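Local structure of lytic polysaccharide monooxygenase (Neurospora crassa, 4QI8) at residues A[1-9]-A[20-31]; A[76-85]-A[123-134]. The protein probably cleaves cellulose oxidatively at its beta-1,4-glycosidic bonds, using an active-site copper together with a reductant and an oxygen cosubstrate. All coordinates share one frame; numbering follows the deposited sequence.

Contact 1. Residues A[1-9]-A[20-31]; sequences HYTFPKVWA and VRRADNWQNNGF. With CU (copper (II) ion), chain C; NO3 (nitrate ion), chain D.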
loop_
_atom_site.group_PDB
_atom_site.type_symbol
_atom_site.label_atom_id
_atom_site.label_comp_id
_atom_site.label_asym_id
_atom_site.label_seq_id
_atom_site.Cartn_x
_atom_site.Cartn_y
_atom_site.Cartn_z
ATOM N N HIS A 1 -0.177 -10.744 11.444
ATOM C CA HIS A 1 -1.519 -10.234 11.709
ATOM C C HIS A 1 -1.491 -8.818 12.259
ATOM O O HIS A 1 -1.151 -8.576 13.409
ATOM C CB HIS A 1 -2.250 -11.159 12.666
ATOM C CG HIS A 1 -2.719 -12.392 11.997
ATOM N ND1 HIS A 1 -1.909 -13.123 11.155
ATOM C CD2 HIS A 1 -3.931 -12.995 11.988
ATOM C CE1 HIS A 1 -2.601 -14.145 10.686
ATOM N NE2 HIS A 1 -3.824 -14.093 11.179
ATOM N N TYR A 2 -1.857 -7.869 11.408
ATOM C CA TYR A 2 -1.921 -6.450 11.751
ATOM C C TYR A 2 -2.818 -5.757 10.734
ATOM O O TYR A 2 -2.958 -6.205 9.588
ATOM C CB TYR A 2 -0.522 -5.776 11.809
ATOM C CG TYR A 2 0.498 -6.444 10.926
ATOM C CD1 TYR A 2 1.278 -7.490 11.409
ATOM C CD2 TYR A 2 0.650 -6.075 9.592
ATOM C CE1 TYR A 2 2.174 -8.147 10.596
ATOM C CE2 TYR A 2 1.566 -6.723 8.770
ATOM C CZ TYR A 2 2.322 -7.762 9.285
ATOM O OH TYR A 2 3.220 -8.426 8.474
ATOM N N THR A 3 -3.436 -4.681 11.190
ATOM C CA THR A 3 -4.154 -3.770 10.328
ATOM C C THR A 3 -3.291 -2.534 10.060
ATOM O O THR A 3 -2.267 -2.317 10.698
ATOM C CB THR A 3 -5.449 -3.313 10.994
ATOM O OG1 THR A 3 -5.099 -2.596 12.172
ATOM C CG2 THR A 3 -6.375 -4.493 11.336
ATOM N N PHE A 4 -3.747 -1.726 9.110
ATOM C CA PHE A 4 -3.193 -0.401 8.843
ATOM C C PHE A 4 -4.326 0.620 8.991
ATOM O O PHE A 4 -4.937 1.040 8.010
ATOM C CB PHE A 4 -2.527 -0.355 7.464
ATOM C CG PHE A 4 -1.256 -1.139 7.406
ATOM C CD1 PHE A 4 -0.080 -0.586 7.869
ATOM C CD2 PHE A 4 -1.226 -2.428 6.896
ATOM C CE1 PHE A 4 1.096 -1.303 7.854
ATOM C CE2 PHE A 4 -0.037 -3.148 6.888
ATOM C CZ PHE A 4 1.120 -2.578 7.355
ATOM N N PRO A 5 -4.654 0.987 10.241
ATOM C CA PRO A 5 -5.932 1.670 10.475
ATOM C C PRO A 5 -5.893 3.199 10.490
ATOM O O PRO A 5 -6.946 3.822 10.583
ATOM C CB PRO A 5 -6.321 1.154 11.857
ATOM C CG PRO A 5 -4.984 1.037 12.560
ATOM C CD PRO A 5 -4.030 0.541 11.502
ATOM N N LYS A 6 -4.707 3.793 10.411
ATOM C CA LYS A 6 -4.534 5.224 10.630
ATOM C C LYS A 6 -3.556 5.825 9.663
ATOM O O LYS A 6 -2.570 5.197 9.307
ATOM C CB LYS A 6 -3.913 5.489 12.008
ATOM C CG LYS A 6 -4.761 5.181 13.196
ATOM C CD LYS A 6 -4.055 5.733 14.425
ATOM C CE LYS A 6 -4.603 5.228 15.760
ATOM N NZ LYS A 6 -5.891 5.829 16.211
ATOM N N VAL A 7 -3.817 7.076 9.291
ATOM C CA VAL A 7 -2.818 7.908 8.655
ATOM C C VAL A 7 -2.879 9.285 9.301
ATOM O O VAL A 7 -3.939 9.718 9.755
ATOM C CB VAL A 7 -3.023 7.971 7.129
ATOM C CG1 VAL A 7 -4.337 8.639 6.785
ATOM C CG2 VAL A 7 -1.870 8.683 6.459
ATOM N N TRP A 8 -1.742 9.960 9.367
ATOM C CA TRP A 8 -1.748 11.304 9.910
ATOM C C TRP A 8 -0.613 12.110 9.346
ATOM O O TRP A 8 0.308 11.577 8.735
ATOM C CB TRP A 8 -1.744 11.282 11.446
ATOM C CG TRP A 8 -0.514 10.752 12.135
ATOM C CD1 TRP A 8 0.541 11.481 12.577
ATOM C CD2 TRP A 8 -0.249 9.395 12.513
ATOM N NE1 TRP A 8 1.456 10.666 13.197
ATOM C CE2 TRP A 8 0.994 9.378 13.170
ATOM C CE3 TRP A 8 -0.934 8.197 12.357
ATOM C CZ2 TRP A 8 1.566 8.202 13.663
ATOM C CZ3 TRP A 8 -0.372 7.029 12.858
ATOM C CH2 TRP A 8 0.864 7.042 13.495
ATOM N N ALA A 9 -0.721 13.415 9.542
ATOM C CA ALA A 9 0.268 14.368 9.083
ATOM C C ALA A 9 0.840 15.121 10.287
ATOM O O ALA A 9 1.528 14.530 11.113
ATOM C CB ALA A 9 -0.360 15.325 8.085
ATOM N N VAL A 20 -9.018 6.233 6.895
ATOM C CA VAL A 20 -8.729 4.979 6.224
ATOM C C VAL A 20 -10.027 4.199 6.085
ATOM O O VAL A 20 -10.757 4.019 7.061
ATOM C CB VAL A 20 -7.683 4.171 7.019
ATOM C CG1 VAL A 20 -7.428 2.823 6.358
ATOM C CG2 VAL A 20 -6.387 4.967 7.161
ATOM N N ARG A 21 -10.342 3.786 4.862
ATOM C CA ARG A 21 -11.507 2.951 4.611
ATOM C C ARG A 21 -11.420 1.701 5.465
ATOM O O ARG A 21 -10.380 1.050 5.498
ATOM C CB ARG A 21 -11.562 2.602 3.127
ATOM C CG ARG A 21 -11.808 3.824 2.266
ATOM C CD ARG A 21 -12.009 3.491 0.801
ATOM N NE ARG A 21 -12.398 4.684 0.056
ATOM C CZ ARG A 21 -12.509 4.757 -1.265
ATOM N NH1 ARG A 21 -12.246 3.699 -2.030
ATOM N NH2 ARG A 21 -12.890 5.900 -1.821
ATOM N N ARG A 22 -12.492 1.352 6.171
ATOM C CA ARG A 22 -12.358 0.253 7.111
ATOM C C ARG A 22 -12.102 -1.056 6.361
ATOM O O ARG A 22 -12.904 -1.508 5.541
ATOM C CB ARG A 22 -13.557 0.108 8.049
ATOM C CG ARG A 22 -13.251 -0.914 9.156
ATOM C CD ARG A 22 -14.175 -0.855 10.329
ATOM N NE ARG A 22 -15.439 -1.482 10.012
ATOM C CZ ARG A 22 -16.436 -1.612 10.884
ATOM N NH1 ARG A 22 -16.312 -1.157 12.126
ATOM N NH2 ARG A 22 -17.565 -2.211 10.516
ATOM N N ALA A 23 -10.957 -1.660 6.640
ATOM C CA ALA A 23 -10.563 -2.886 5.973
ATOM C C ALA A 23 -11.344 -4.063 6.519
ATOM O O ALA A 23 -11.728 -4.085 7.695
ATOM C CB ALA A 23 -9.071 -3.114 6.160
ATOM N N ASP A 24 -11.531 -5.069 5.676
ATOM C CA ASP A 24 -12.310 -6.229 6.060
ATOM C C ASP A 24 -11.633 -7.051 7.158
ATOM O O ASP A 24 -12.295 -7.913 7.742
ATOM C CB ASP A 24 -12.606 -7.136 4.858
ATOM C CG ASP A 24 -13.622 -6.563 3.884
ATOM O OD1 ASP A 24 -14.386 -5.643 4.248
ATOM O OD2 ASP A 24 -13.653 -7.074 2.739
ATOM N N ASN A 25 -10.342 -6.809 7.431
ATOM C CA ASN A 25 -9.634 -7.482 8.534
ATOM C C ASN A 25 -9.697 -6.715 9.861
ATOM O O ASN A 25 -8.918 -6.985 10.775
ATOM C CB ASN A 25 -8.174 -7.785 8.169
ATOM C CG ASN A 25 -7.287 -6.551 8.135
ATOM O OD1 ASN A 25 -7.764 -5.417 8.015
ATOM N ND2 ASN A 25 -5.986 -6.774 8.250
ATOM N N TRP A 26 -10.642 -5.790 9.987
ATOM C CA TRP A 26 -10.676 -4.960 11.178
ATOM C C TRP A 26 -10.920 -5.752 12.463
ATOM O O TRP A 26 -10.543 -5.281 13.530
ATOM C CB TRP A 26 -11.683 -3.813 11.025
ATOM C CG TRP A 26 -13.115 -4.226 11.079
ATOM C CD1 TRP A 26 -13.868 -4.728 10.059
ATOM C CD2 TRP A 26 -13.971 -4.166 12.222
ATOM N NE1 TRP A 26 -15.147 -4.993 10.500
ATOM C CE2 TRP A 26 -15.234 -4.657 11.826
ATOM C CE3 TRP A 26 -13.788 -3.755 13.540
ATOM C CZ2 TRP A 26 -16.317 -4.720 12.698
ATOM C CZ3 TRP A 26 -14.856 -3.829 14.405
ATOM C CH2 TRP A 26 -16.102 -4.318 13.986
ATOM N N GLN A 27 -11.534 -6.929 12.374
ATOM C CA GLN A 27 -11.733 -7.769 13.558
ATOM C C GLN A 27 -10.647 -8.830 13.733
ATOM O O GLN A 27 -10.220 -9.072 14.854
ATOM C CB GLN A 27 -13.098 -8.454 13.524
ATOM C CG GLN A 27 -14.238 -7.475 13.482
ATOM C CD GLN A 27 -15.571 -8.135 13.764
ATOM O OE1 GLN A 27 -16.135 -8.818 12.913
ATOM N NE2 GLN A 27 -16.085 -7.936 14.974
ATOM N N ASN A 28 -10.195 -9.473 12.663
ATOM C CA ASN A 28 -9.277 -10.603 12.825
ATOM C C ASN A 28 -7.804 -10.266 12.608
ATOM O O ASN A 28 -6.948 -11.099 12.872
ATOM C CB ASN A 28 -9.657 -11.761 11.907
ATOM C CG ASN A 28 -9.351 -11.477 10.449
ATOM O OD1 ASN A 28 -9.378 -10.338 9.999
ATOM N ND2 ASN A 28 -9.054 -12.532 9.705
ATOM N N ASN A 29 -7.508 -9.067 12.115
ATOM C CA ASN A 29 -6.130 -8.676 11.792
ATOM C C ASN A 29 -5.492 -9.567 10.728
ATOM O O ASN A 29 -4.272 -9.613 10.616
ATOM C CB ASN A 29 -5.233 -8.660 13.039
ATOM C CG ASN A 29 -5.851 -7.920 14.170
ATOM O OD1 ASN A 29 -6.276 -6.779 14.008
ATOM N ND2 ASN A 29 -5.952 -8.575 15.324
ATOM N N GLY A 30 -6.309 -10.260 9.936
ATOM C CA GLY A 30 -5.788 -11.218 8.986
ATOM C C GLY A 30 -5.427 -10.625 7.641
ATOM O O GLY A 30 -5.337 -9.409 7.475
ATOM N N PHE A 31 -5.196 -11.511 6.679
ATOM C CA PHE A 31 -4.633 -11.133 5.398
ATOM C C PHE A 31 -5.535 -11.480 4.225
ATOM O O PHE A 31 -6.547 -12.176 4.361
ATOM C CB PHE A 31 -3.234 -11.776 5.223
ATOM C CG PHE A 31 -3.190 -13.270 5.421
ATOM C CD1 PHE A 31 -3.427 -14.128 4.366
ATOM C CD2 PHE A 31 -2.880 -13.825 6.656
ATOM C CE1 PHE A 31 -3.345 -15.499 4.526
ATOM C CE2 PHE A 31 -2.818 -15.209 6.820
ATOM C CZ PHE A 31 -3.051 -16.042 5.749
HETATM CU CU CU C . 0.002 -12.718 10.748
HETATM N N NO3 D . -6.442 -14.961 8.219
HETATM O O1 NO3 D . -7.367 -15.938 8.326
HETATM O O2 NO3 D . -6.198 -14.257 7.096
HETATM O O3 NO3 D . -5.734 -14.667 9.321
HETATM O O HOH W 1 -3.810 -5.202 7.091
HETATM O O HOH W 2 -5.812 -3.401 7.388
HETATM O O HOH W 3 0.078 -14.543 9.817
HETATM O O HOH W 4 0.530 -13.931 12.878
#
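His-1 and the first edge strand of an AA9 lytic polysaccharide monooxygenase lie against the long loop that follows them, the contact running from the copper site into the beta-sandwich. At the metal end His-1 forms two arms of the histidine brace: its terminal N and its ring ND1 hold copper, the latter at 2.0 Å, while His-72 supplies the third nitrogen. Gly-30 CA lies over one face of the imidazole in a CH-pi contact, 4.3 Å from the ring centroid, and Asn-28 O approaches the ring edge. NE2 makes a weak hydrogen bond, 2.7 Å long, to O3 of a nitrate ion, probably from the crystallisation liquor, and a second nitrate oxygen, O2, is held nearly straight by the backbone N of Phe-31 (3.0 Å, 169° at the hydrogen). That same O2 sits over the centre of the Phe-31 ring, whose edge atom CE2 lies 4.0 Å from His-1 CE1. Were Phe-31 an alanine, the nitrate would probably lose the ring against its O2, and CE1 of His-1 its aromatic neighbour. With CG lodged between its backbone N and carbonyl carbon (chi1 73°), Asn-25 sets its amide between loop and strand: ND2 donates to Gly-30 O within the loop at 2.8 Å, in the carbonyl plane, while one water joins ND2 to Tyr-2 O and a second joins OD1 to Phe-4 N. Thr-3 CG2 packs against both Asn-25 O and Asn-29 OD1, at 3.6 and 3.5 Å. Farther along, Val-20 turns its methyls to Phe-4 O, Pro-5 O and Val-7. Strand 3-8 is paired with 61-67, while Phe-4, Val-7, Val-20 and Phe-31 all touch strand 155-166.

Contact 2. Residues A[76-85]-A[123-134]; sequences MQFYLARVPD and FPVKIPSCIKSG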
loop_
_atom_site.group_PDB
_atom_site.type_symbol
_atom_site.label_atom_id
_atom_site.label_comp_id
_atom_site.label_asym_id
_atom_site.label_seq_id
_atom_site.Cartn_x
_atom_site.Cartn_y
_atom_site.Cartn_z
ATOM N N MET A 76 7.012 -3.533 2.801
ATOM C CA MET A 76 5.986 -2.509 2.649
ATOM C C MET A 76 6.024 -1.932 1.241
ATOM O O MET A 76 7.106 -1.708 0.677
ATOM C CB MET A 76 6.209 -1.349 3.615
ATOM C CG MET A 76 6.026 -1.686 5.066
ATOM S SD MET A 76 4.347 -2.209 5.504
ATOM C CE MET A 76 3.396 -0.810 5.003
ATOM N N GLN A 77 4.849 -1.632 0.695
ATOM C CA GLN A 77 4.740 -0.903 -0.571
ATOM C C GLN A 77 3.566 0.067 -0.463
ATOM O O GLN A 77 2.572 -0.226 0.206
ATOM C CB GLN A 77 4.564 -1.852 -1.765
ATOM C CG GLN A 77 5.484 -3.056 -1.704
ATOM C CD GLN A 77 5.658 -3.814 -3.010
ATOM O OE1 GLN A 77 6.743 -4.321 -3.284
ATOM N NE2 GLN A 77 4.603 -3.915 -3.804
ATOM N N PHE A 78 3.689 1.216 -1.123
ATOM C CA PHE A 78 2.632 2.227 -1.141
ATOM C C PHE A 78 2.342 2.678 -2.563
ATOM O O PHE A 78 3.261 2.867 -3.368
ATOM C CB PHE A 78 3.020 3.456 -0.295
ATOM C CG PHE A 78 3.136 3.177 1.180
ATOM C CD1 PHE A 78 2.007 3.169 1.990
ATOM C CD2 PHE A 78 4.372 2.921 1.759
ATOM C CE1 PHE A 78 2.114 2.918 3.336
ATOM C CE2 PHE A 78 4.471 2.648 3.111
ATOM C CZ PHE A 78 3.344 2.646 3.894
ATOM N N TYR A 79 1.059 2.881 -2.853
ATOM C CA TYR A 79 0.597 3.338 -4.150
ATOM C C TYR A 79 -0.378 4.494 -3.966
ATOM O O TYR A 79 -1.112 4.555 -2.972
ATOM C CB TYR A 79 -0.153 2.244 -4.895
ATOM C CG TYR A 79 0.616 1.019 -5.335
ATOM C CD1 TYR A 79 1.031 0.054 -4.429
ATOM C CD2 TYR A 79 0.885 0.801 -6.690
ATOM C CE1 TYR A 79 1.700 -1.098 -4.862
ATOM C CE2 TYR A 79 1.528 -0.345 -7.123
ATOM C CZ TYR A 79 1.938 -1.281 -6.216
ATOM O OH TYR A 79 2.561 -2.413 -6.676
ATOM N N LEU A 80 -0.414 5.372 -4.964
ATOM C CA LEU A 80 -1.429 6.411 -5.055
ATOM C C LEU A 80 -2.318 6.204 -6.274
ATOM O O LEU A 80 -1.883 5.653 -7.288
ATOM C CB LEU A 80 -0.765 7.776 -5.214
ATOM C CG LEU A 80 -0.166 8.383 -3.950
ATOM C CD1 LEU A 80 0.669 9.622 -4.277
ATOM C CD2 LEU A 80 -1.259 8.756 -2.941
ATOM N N ALA A 81 -3.554 6.688 -6.178
ATOM C CA ALA A 81 -4.462 6.746 -7.324
ATOM C C ALA A 81 -5.257 8.032 -7.219
ATOM O O ALA A 81 -5.839 8.318 -6.175
ATOM C CB ALA A 81 -5.393 5.542 -7.351
ATOM N N ARG A 82 -5.291 8.799 -8.305
ATOM C CA ARG A 82 -5.961 10.089 -8.294
ATOM C C ARG A 82 -7.414 9.971 -8.738
ATOM O O ARG A 82 -7.730 9.500 -9.834
ATOM C CB ARG A 82 -5.233 11.084 -9.196
ATOM C CG ARG A 82 -5.799 12.489 -9.085
ATOM C CD ARG A 82 -5.049 13.478 -9.955
ATOM N NE ARG A 82 -5.558 14.845 -9.833
ATOM C CZ ARG A 82 -6.644 15.312 -10.444
ATOM N NH1 ARG A 82 -7.371 14.540 -11.242
ATOM N NH2 ARG A 82 -7.000 16.576 -10.268
ATOM N N VAL A 83 -8.310 10.446 -7.886
ATOM C CA VAL A 83 -9.722 10.471 -8.209
ATOM C C VAL A 83 -9.959 11.421 -9.397
ATOM O O VAL A 83 -9.469 12.541 -9.377
ATOM C CB VAL A 83 -10.525 10.971 -7.001
ATOM C CG1 VAL A 83 -12.001 11.017 -7.334
ATOM C CG2 VAL A 83 -10.275 10.102 -5.761
ATOM N N PRO A 84 -10.709 10.985 -10.432
ATOM C CA PRO A 84 -10.952 11.877 -11.568
ATOM C C PRO A 84 -11.687 13.140 -11.169
ATOM O O PRO A 84 -12.517 13.130 -10.254
ATOM C CB PRO A 84 -11.837 11.039 -12.495
ATOM C CG PRO A 84 -11.570 9.643 -12.129
ATOM C CD PRO A 84 -11.293 9.651 -10.656
ATOM N N ASP A 85 -11.390 14.219 -11.882
ATOM C CA ASP A 85 -12.096 15.474 -11.689
ATOM C C ASP A 85 -13.594 15.237 -11.805
ATOM O O ASP A 85 -14.060 14.560 -12.720
ATOM C CB ASP A 85 -11.660 16.508 -12.729
ATOM C CG ASP A 85 -10.235 16.989 -12.524
ATOM O OD1 ASP A 85 -9.615 16.645 -11.493
ATOM O OD2 ASP A 85 -9.735 17.724 -13.404
ATOM N N PHE A 123 4.945 4.108 9.394
ATOM C CA PHE A 123 5.828 4.267 8.247
ATOM C C PHE A 123 5.707 5.662 7.663
ATOM O O PHE A 123 4.604 6.132 7.424
ATOM C CB PHE A 123 5.480 3.238 7.172
ATOM C CG PHE A 123 5.672 1.843 7.642
ATOM C CD1 PHE A 123 4.638 1.135 8.234
ATOM C CD2 PHE A 123 6.924 1.256 7.574
ATOM C CE1 PHE A 123 4.858 -0.134 8.713
ATOM C CE2 PHE A 123 7.138 -0.007 8.056
ATOM C CZ PHE A 123 6.109 -0.696 8.631
ATOM N N PRO A 124 6.844 6.326 7.424
ATOM C CA PRO A 124 6.809 7.608 6.733
ATOM C C PRO A 124 6.588 7.383 5.256
ATOM O O PRO A 124 7.261 6.552 4.641
ATOM C CB PRO A 124 8.205 8.173 6.981
ATOM C CG PRO A 124 9.069 6.975 7.095
ATOM C CD PRO A 124 8.219 5.947 7.793
ATOM N N VAL A 125 5.635 8.112 4.700
ATOM C CA VAL A 125 5.281 7.987 3.299
ATOM C C VAL A 125 5.513 9.334 2.648
ATOM O O VAL A 125 4.835 10.308 2.960
ATOM C CB VAL A 125 3.800 7.576 3.108
ATOM C CG1 VAL A 125 3.482 7.425 1.644
ATOM C CG2 VAL A 125 3.478 6.285 3.850
ATOM N N LYS A 126 6.501 9.396 1.765
ATOM C CA LYS A 126 6.809 10.639 1.079
ATOM C C LYS A 126 5.930 10.801 -0.158
ATOM O O LYS A 126 5.971 9.990 -1.088
ATOM C CB LYS A 126 8.294 10.724 0.706
ATOM C CG LYS A 126 8.713 12.071 0.072
ATOM C CD LYS A 126 8.282 13.317 0.890
ATOM C CE LYS A 126 9.417 13.920 1.716
ATOM N NZ LYS A 126 8.937 15.031 2.606
ATOM N N ILE A 127 5.123 11.851 -0.149
ATOM C CA ILE A 127 4.233 12.160 -1.258
ATOM C C ILE A 127 5.015 12.959 -2.308
ATOM O O ILE A 127 5.580 14.002 -1.985
ATOM C CB ILE A 127 3.035 13.003 -0.769
ATOM C CG1 ILE A 127 2.277 12.286 0.363
ATOM C CG2 ILE A 127 2.098 13.338 -1.919
ATOM C CD1 ILE A 127 1.629 10.948 -0.019
ATOM N N PRO A 128 5.067 12.478 -3.562
ATOM C CA PRO A 128 5.822 13.205 -4.593
ATOM C C PRO A 128 5.395 14.663 -4.743
ATOM O O PRO A 128 4.212 14.978 -4.663
ATOM C CB PRO A 128 5.498 12.430 -5.868
ATOM C CG PRO A 128 5.221 11.046 -5.388
ATOM C CD PRO A 128 4.506 11.220 -4.092
ATOM N N SER A 129 6.365 15.546 -4.961
ATOM C CA SER A 129 6.089 16.977 -5.057
ATOM C C SER A 129 5.388 17.346 -6.352
ATOM O O SER A 129 4.682 18.357 -6.424
ATOM C CB SER A 129 7.396 17.774 -4.963
ATOM O OG SER A 129 8.256 17.501 -6.060
ATOM N N CYS A 130 5.604 16.538 -7.382
ATOM C CA CYS A 130 5.304 16.963 -8.740
ATOM C C CYS A 130 3.942 16.518 -9.258
ATOM O O CYS A 130 3.531 16.942 -10.339
ATOM C CB CYS A 130 6.403 16.480 -9.693
ATOM S SG CYS A 130 6.612 14.667 -9.728
ATOM N N ILE A 131 3.242 15.672 -8.509
ATOM C CA ILE A 131 1.980 15.141 -9.000
ATOM C C ILE A 131 0.867 16.185 -8.892
ATOM O O ILE A 131 0.969 17.153 -8.140
ATOM C CB ILE A 131 1.592 13.822 -8.285
ATOM C CG1 ILE A 131 1.466 14.041 -6.775
ATOM C CG2 ILE A 131 2.619 12.741 -8.594
ATOM C CD1 ILE A 131 0.923 12.837 -6.041
ATOM N N LYS A 132 -0.191 15.986 -9.667
ATOM C CA LYS A 132 -1.277 16.955 -9.754
ATOM C C LYS A 132 -2.116 16.975 -8.477
ATOM O O LYS A 132 -2.478 15.930 -7.954
ATOM C CB LYS A 132 -2.173 16.612 -10.946
ATOM C CG LYS A 132 -2.883 17.800 -11.578
ATOM C CD LYS A 132 -3.819 17.366 -12.696
ATOM C CE LYS A 132 -5.053 18.252 -12.731
ATOM N NZ LYS A 132 -5.978 17.928 -13.851
ATOM N N SER A 133 -2.440 18.165 -7.988
ATOM C CA SER A 133 -3.326 18.292 -6.839
ATOM C C SER A 133 -4.651 17.618 -7.146
ATOM O O SER A 133 -5.073 17.534 -8.298
ATOM C CB SER A 133 -3.571 19.758 -6.505
ATOM O OG SER A 133 -4.205 20.411 -7.584
ATOM N N GLY A 134 -5.297 17.113 -6.106
ATOM C CA GLY A 134 -6.604 16.511 -6.244
ATOM C C GLY A 134 -6.864 15.556 -5.103
ATOM O O GLY A 134 -6.078 15.470 -4.167
#
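Face-to-face packing of two beta-sheets builds this part of the sandwich core: strand 76-82 of the larger sheet and strand 123-126 of the smaller one run at 37° to each other, their axes 9.2 Å apart. Met-76, bent at chi2 and chi3 (both near -60°), lays CG and SD over one face of the Phe-123 ring, the sulfur 4.1 Å from the centroid in a Met-aromatic contact. Next along, Val-125 CG2 stands over the centre of the Phe-78 ring, 3.6 Å from its centroid, and Leu-80 CD1 meets Ile-131 CD1 at 3.7 Å. Toward Arg-82 the chemistry turns polar. Arg-82, extended to NE, grips Ser-133 O side-on with NE and NH2, the NH2 bond measuring 2.9 Å. Its other end clasps Asp-85 OD1 with NH1 and NH2, and both acceptors lie close to the guanidinium plane. Lys-132 passes over one face of this group, bringing CE to 3.6 Å from NH2, while its NZ makes only a long salt bridge to Asp-85 OD2; the shared carboxylate probably eases the two positive charges. Interlocking apolar side chains between sheets, with a salt-bridge network at one end, fit the immunoglobulin-like beta-sandwich of AA9 enzymes.

The two contacts meet at Phe-4, whose CE1 lies 3.7 Å from Met-76 CE and 4.0 Å from Phe-123 CE1, so the strand that begins at the copper histidine also packs into the interior described by contact 2. Strands 3-8 and 123-126 are the two edges of the same three-stranded sheet, with 61-67 between them. Contact 1 binds its edge to a surface loop, largely through amide groups, waters and a bound anion beside the metal. In contact 2 the other edge faces the opposing sheet through buried apolar side chains, and the salt-bridge network sits at the Arg-82 end, far from the copper.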